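Local coordinates for GST N-terminal domain-containing protein (Pseudomonas syringae pv. tomato, PDB 3IC8) that is of unknown function but has a glutathione S-transferase-like fold and probably binds glutathione through its thioredoxin-like N-terminal domain, at the interface of chains A and B. Sequence-based numbering; all coordinates share one arbitrary frame. Chains: chain A/B, uncharacterized GST-like proteinprotein.

Contact 1: the interface of chains A and B. Residues chain A 9, 11-12, 36; chain B 110-111, 113.
A:Thr11, A:Ser12 and A:Tyr9 meet B:Val110 and B:Pro113 in a small loop-to-helix-end interface between two copies of the same protein, joining the N-terminal domain of one chain to the C-terminal end of helix 88-111 and the loop that follows in the other. The pairing may belong to the crystal rather than to the cell. A hydrogen bond runs from the hydroxyl OG1 of A:Thr11 to the backbone O of B:Val110, 2.6 Å long. The donor lies in the carbonyl plane, with a C=O...donor angle of 146°. OG1 stands between the backbone N and the carbonyl carbon of its own residue (chi1 67°), a rotation that turns the hydroxyl towards chain B. Threonine suits the place because its short hydroxyl can serve a carbonyl in the last turn of a helix, while its CB remains near the methyl CG1 of B:Val110. Beside this bond, the ring of B:Pro113 is the apolar wedge, and chain A hides 62 Å² of the residue. CG of B:Pro113 sits between CB of A:Ser12, at 3.6 Å, and CB of A:Tyr9; the small serine allows the close approach. A:Tyr9 and B:Pro113 run past each other in opposite directions. The proline carbonyl carbon sits over the rim of one tyrosine face, and CB of B:Pro113 lies 3.7 Å from the ring atom CD2 of A:Tyr9.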
# COMPACT_ATOMS: atom_id res chain seq x y z
N TYR A 9 16.53 -6.40 8.73
CA TYR A 9 16.22 -7.68 8.15
C TYR A 9 14.83 -7.55 7.56
O TYR A 9 13.88 -7.31 8.24
CB TYR A 9 16.18 -8.79 9.20
CG TYR A 9 17.47 -9.13 9.90
CD1 TYR A 9 17.72 -8.64 11.15
CD2 TYR A 9 18.40 -9.96 9.33
CE1 TYR A 9 18.85 -8.94 11.79
CE2 TYR A 9 19.54 -10.26 9.97
CZ TYR A 9 19.76 -9.74 11.21
OH TYR A 9 20.90 -10.01 11.89
N THR A 11 12.69 -9.73 6.30
CA THR A 11 11.71 -10.68 6.77
C THR A 11 11.40 -10.64 8.24
O THR A 11 10.49 -11.27 8.66
CB THR A 11 12.09 -12.11 6.43
OG1 THR A 11 13.23 -12.48 7.17
CG2 THR A 11 12.37 -12.25 5.01
N SER A 12 12.15 -9.93 9.03
CA SER A 12 11.89 -9.97 10.44
C SER A 12 10.61 -9.27 10.82
O SER A 12 10.37 -8.15 10.46
CB SER A 12 13.07 -9.40 11.19
OG SER A 12 12.70 -8.86 12.40
N SER A 36 21.44 -12.51 6.65
CA SER A 36 21.11 -13.51 7.65
C SER A 36 22.33 -14.22 8.21
O SER A 36 22.32 -14.71 9.33
CB SER A 36 20.12 -14.49 7.06
OG SER A 36 18.82 -13.95 7.01
N VAL B 110 13.09 -17.34 9.33
CA VAL B 110 12.43 -16.28 8.63
C VAL B 110 11.92 -15.09 9.43
O VAL B 110 12.19 -13.98 9.08
CB VAL B 110 11.24 -16.87 7.89
CG1 VAL B 110 10.49 -15.81 7.17
CG2 VAL B 110 11.69 -17.89 6.95
N PHE B 111 11.08 -15.35 10.41
CA PHE B 111 10.47 -14.33 11.25
C PHE B 111 11.33 -13.67 12.27
O PHE B 111 11.07 -12.57 12.67
CB PHE B 111 9.16 -14.81 11.82
CG PHE B 111 8.16 -15.14 10.79
CD1 PHE B 111 8.37 -14.79 9.50
CD2 PHE B 111 7.04 -15.83 11.09
CE1 PHE B 111 7.47 -15.10 8.54
CE2 PHE B 111 6.15 -16.14 10.13
CZ PHE B 111 6.36 -15.77 8.86
N PRO B 113 15.16 -13.43 12.24
CA PRO B 113 16.51 -13.62 11.73
C PRO B 113 17.60 -13.04 12.61
O PRO B 113 18.75 -13.32 12.43
CB PRO B 113 16.46 -12.91 10.40
CG PRO B 113 15.23 -12.19 10.39
CD PRO B 113 14.30 -12.89 11.21

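Contact 2: the interface of chains A and B. Residues chain A 200, 204; chain B 51, 269.
Between A:Pro200, A:Asp204 and the side chains of B:Arg51 and B:Val269 lies a mixed apolar and charged interface of two identical chains, which ties the short helix 200-203 of chain A to two loops of chain B in the deposited assembly, though the pairing may be one of the crystal. B:Arg51 carries much of it. Its chain bends at chi2 (-80°) and again at chi3 (23°), folding the guanidinium back alongside A:Pro200 and towards A:Asp204. There NH1 makes a long salt bridge of 3.9 Å to the carboxylate oxygen OD1 of A:Asp204. The two side chains cross obliquely, yet the carboxylate and guanidinium planes are only 10° apart. At this length the attraction is probably mostly electrostatic and less directional than a close paired bridge. Arginine suits the place because its aliphatic part can pack while its head meets an acid: CB of B:Arg51 lies 4.0 Å from CG of A:Pro200. OD2 of A:Asp204 faces the methyl CG1 of B:Val269 at 4.0 Å, a plain van der Waals contact in which the compact valine merely borders the acid. The chain is not modelled directly after B:Val269, so this edge of the patch is less secure. In the fold, A:Pro200 begins helix 200-203 and A:Asp204 follows its end, while B:Arg51 lies between helix 41-47 and strand 55-58 and B:Val269 between strands 259-264 and 272-279.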
# COMPACT_ATOMS: atom_id res chain seq x y z
N PRO A 200 -6.18 -15.94 15.52
CA PRO A 200 -7.44 -15.89 16.24
C PRO A 200 -7.37 -15.00 17.45
O PRO A 200 -8.36 -14.48 17.87
CB PRO A 200 -7.64 -17.34 16.63
CG PRO A 200 -7.07 -18.06 15.54
CD PRO A 200 -5.90 -17.30 15.05
N ASP A 204 -10.52 -12.95 17.17
CA ASP A 204 -11.55 -13.18 18.15
C ASP A 204 -12.13 -11.89 18.69
O ASP A 204 -13.21 -11.89 19.21
CB ASP A 204 -11.06 -14.08 19.28
CG ASP A 204 -11.10 -15.55 18.91
OD1 ASP A 204 -11.63 -15.86 17.84
OD2 ASP A 204 -10.59 -16.38 19.68
N ARG B 51 -10.22 -23.46 14.78
CA ARG B 51 -9.59 -22.48 13.92
C ARG B 51 -8.62 -22.93 12.83
O ARG B 51 -8.69 -22.48 11.70
CB ARG B 51 -8.83 -21.52 14.82
CG ARG B 51 -9.37 -21.43 16.22
CD ARG B 51 -10.57 -20.54 16.25
NE ARG B 51 -11.16 -20.48 14.92
CZ ARG B 51 -11.38 -19.37 14.25
NH1 ARG B 51 -11.06 -18.19 14.77
NH2 ARG B 51 -11.91 -19.43 13.05
N VAL B 269 -8.77 -22.17 22.33
CA VAL B 269 -9.35 -21.09 23.10
C VAL B 269 -10.49 -21.63 23.92
O VAL B 269 -11.49 -22.07 23.37
CB VAL B 269 -9.92 -20.04 22.19
CG1 VAL B 269 -9.02 -19.82 21.00
CG2 VAL B 269 -11.29 -20.45 21.75

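Contact 3: the interface of chains A and B. Residues chain A 193, 202-203, 205-206, 209; chain B 36, 38, 40.
B:Met38, modelled as selenomethionine, reaches from a loop of chain B against a surface formed by A:Lys193, A:Val202, A:Asp203 and A:Ser209, a knob-like interface between two copies of one protein that fastens the chains in the deposited assembly. Chain A hides 106 Å² of it. Its side chain turns at chi2 (147°) and chi3 (-138°), carrying the selenium towards A:Ser209 and the terminal methyl towards A:Lys193. SE presses against CB of the small A:Ser209 at 3.3 Å, a tight spacing. The methyl CE approaches CE of A:Lys193 at 3.7 Å, the two side chains crossing at about a right angle, and CG1 of A:Val202 at 3.8 Å. A flexible, unbranched apolar chain suits such a varied lining. A:Asp203 crosses the methionine beside its CG, but the spacing of its carboxylate there is too short to be trusted in detail. Within chain A, OD1 of A:Asp203 forms a salt bridge of 3.4 Å with NZ of A:Lys193, which may hold the lysine beside the methionine methyl. B:Lys40 NZ stands 4.5 Å from OD2 of A:Asp203 and may add electrostatic attraction. If the pairing is biological, the site may give chain B a largely van der Waals hold on a partly polar surface of chain A.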
# COMPACT_ATOMS: atom_id res chain seq x y z
N LYS A 193 -0.86 -12.13 13.46
CA LYS A 193 -1.58 -12.55 12.28
C LYS A 193 -0.68 -13.08 11.18
O LYS A 193 -1.12 -13.46 10.13
CB LYS A 193 -2.41 -11.39 11.77
CG LYS A 193 -3.58 -11.07 12.59
CD LYS A 193 -4.53 -10.19 11.87
CE LYS A 193 -5.78 -10.92 11.56
NZ LYS A 193 -6.36 -10.60 10.25
N VAL A 202 -6.00 -12.07 17.53
CA VAL A 202 -6.54 -10.85 17.00
C VAL A 202 -7.98 -10.92 16.55
O VAL A 202 -8.76 -10.04 16.77
CB VAL A 202 -5.66 -10.33 15.91
CG1 VAL A 202 -6.01 -8.96 15.61
CG2 VAL A 202 -4.29 -10.36 16.36
N ASP A 203 -8.28 -11.99 15.83
CA ASP A 203 -9.54 -12.21 15.12
C ASP A 203 -10.74 -12.35 16.02
O ASP A 203 -11.82 -11.93 15.69
CB ASP A 203 -9.42 -13.43 14.20
CG ASP A 203 -8.64 -13.14 12.95
OD1 ASP A 203 -8.18 -12.01 12.79
OD2 ASP A 203 -8.46 -14.05 12.14
N TYR A 205 -11.43 -10.79 18.53
CA TYR A 205 -11.99 -9.52 18.89
C TYR A 205 -12.09 -8.65 17.67
O TYR A 205 -11.24 -7.89 17.38
CB TYR A 205 -11.16 -8.87 19.97
CG TYR A 205 -10.68 -9.86 20.96
CD1 TYR A 205 -9.64 -10.69 20.65
CD2 TYR A 205 -11.26 -9.99 22.19
CE1 TYR A 205 -9.20 -11.61 21.53
CE2 TYR A 205 -10.83 -10.91 23.07
CZ TYR A 205 -9.79 -11.72 22.73
OH TYR A 205 -9.31 -12.65 23.60
N PRO A 206 -13.20 -8.79 16.99
CA PRO A 206 -13.51 -8.19 15.70
C PRO A 206 -13.60 -6.67 15.66
O PRO A 206 -13.42 -6.08 14.63
CB PRO A 206 -14.85 -8.81 15.36
CG PRO A 206 -15.12 -9.83 16.42
CD PRO A 206 -13.87 -10.08 17.13
N SER A 209 -10.48 -4.44 14.20
CA SER A 209 -10.05 -4.51 12.82
C SER A 209 -10.11 -3.21 12.05
O SER A 209 -9.26 -2.94 11.26
CB SER A 209 -10.85 -5.56 12.09
OG SER A 209 -12.05 -5.03 11.64
N SER B 36 -10.11 -13.65 4.33
CA SER B 36 -9.11 -12.78 4.92
C SER B 36 -9.59 -11.95 6.09
O SER B 36 -8.84 -11.68 6.98
CB SER B 36 -8.53 -11.86 3.88
OG SER B 36 -9.38 -10.76 3.68
N MSE B 38 -11.63 -10.88 9.46
CA MSE B 38 -11.54 -11.62 10.70
C MSE B 38 -12.57 -12.73 10.87
O MSE B 38 -12.22 -13.84 11.20
CB MSE B 38 -11.58 -10.67 11.91
CG MSE B 38 -10.20 -10.31 12.51
SE MSE B 38 -9.91 -8.52 13.29
CE MSE B 38 -8.16 -8.22 12.57
N LYS B 40 -14.89 -15.79 10.53
CA LYS B 40 -14.89 -16.91 9.62
C LYS B 40 -15.95 -17.94 9.97
O LYS B 40 -15.64 -19.08 10.19
CB LYS B 40 -13.53 -17.57 9.65
CG LYS B 40 -12.49 -16.88 8.83
CD LYS B 40 -11.67 -15.93 9.66
CE LYS B 40 -10.24 -15.92 9.22
NZ LYS B 40 -10.00 -15.10 8.01

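Contacts 2 and 3 are neighbours, their C-alpha centres about 9 Å apart, and both use the segment around helix 200-203 of chain A: contact 2 takes its first residue and the one just after its end, contact 3 takes residues 202-203, others shortly after the helix, and Lys193 before it. The C-alpha centre of contact 1 is about 26 Å from that of contact 2 and about 25 Å from that of contact 3. Ser36 occurs at contact 1 in chain A and at contact 3 in chain B, consistent with an inexact two-fold. Widely separated holds would resist rocking, if this pairing persists in solution.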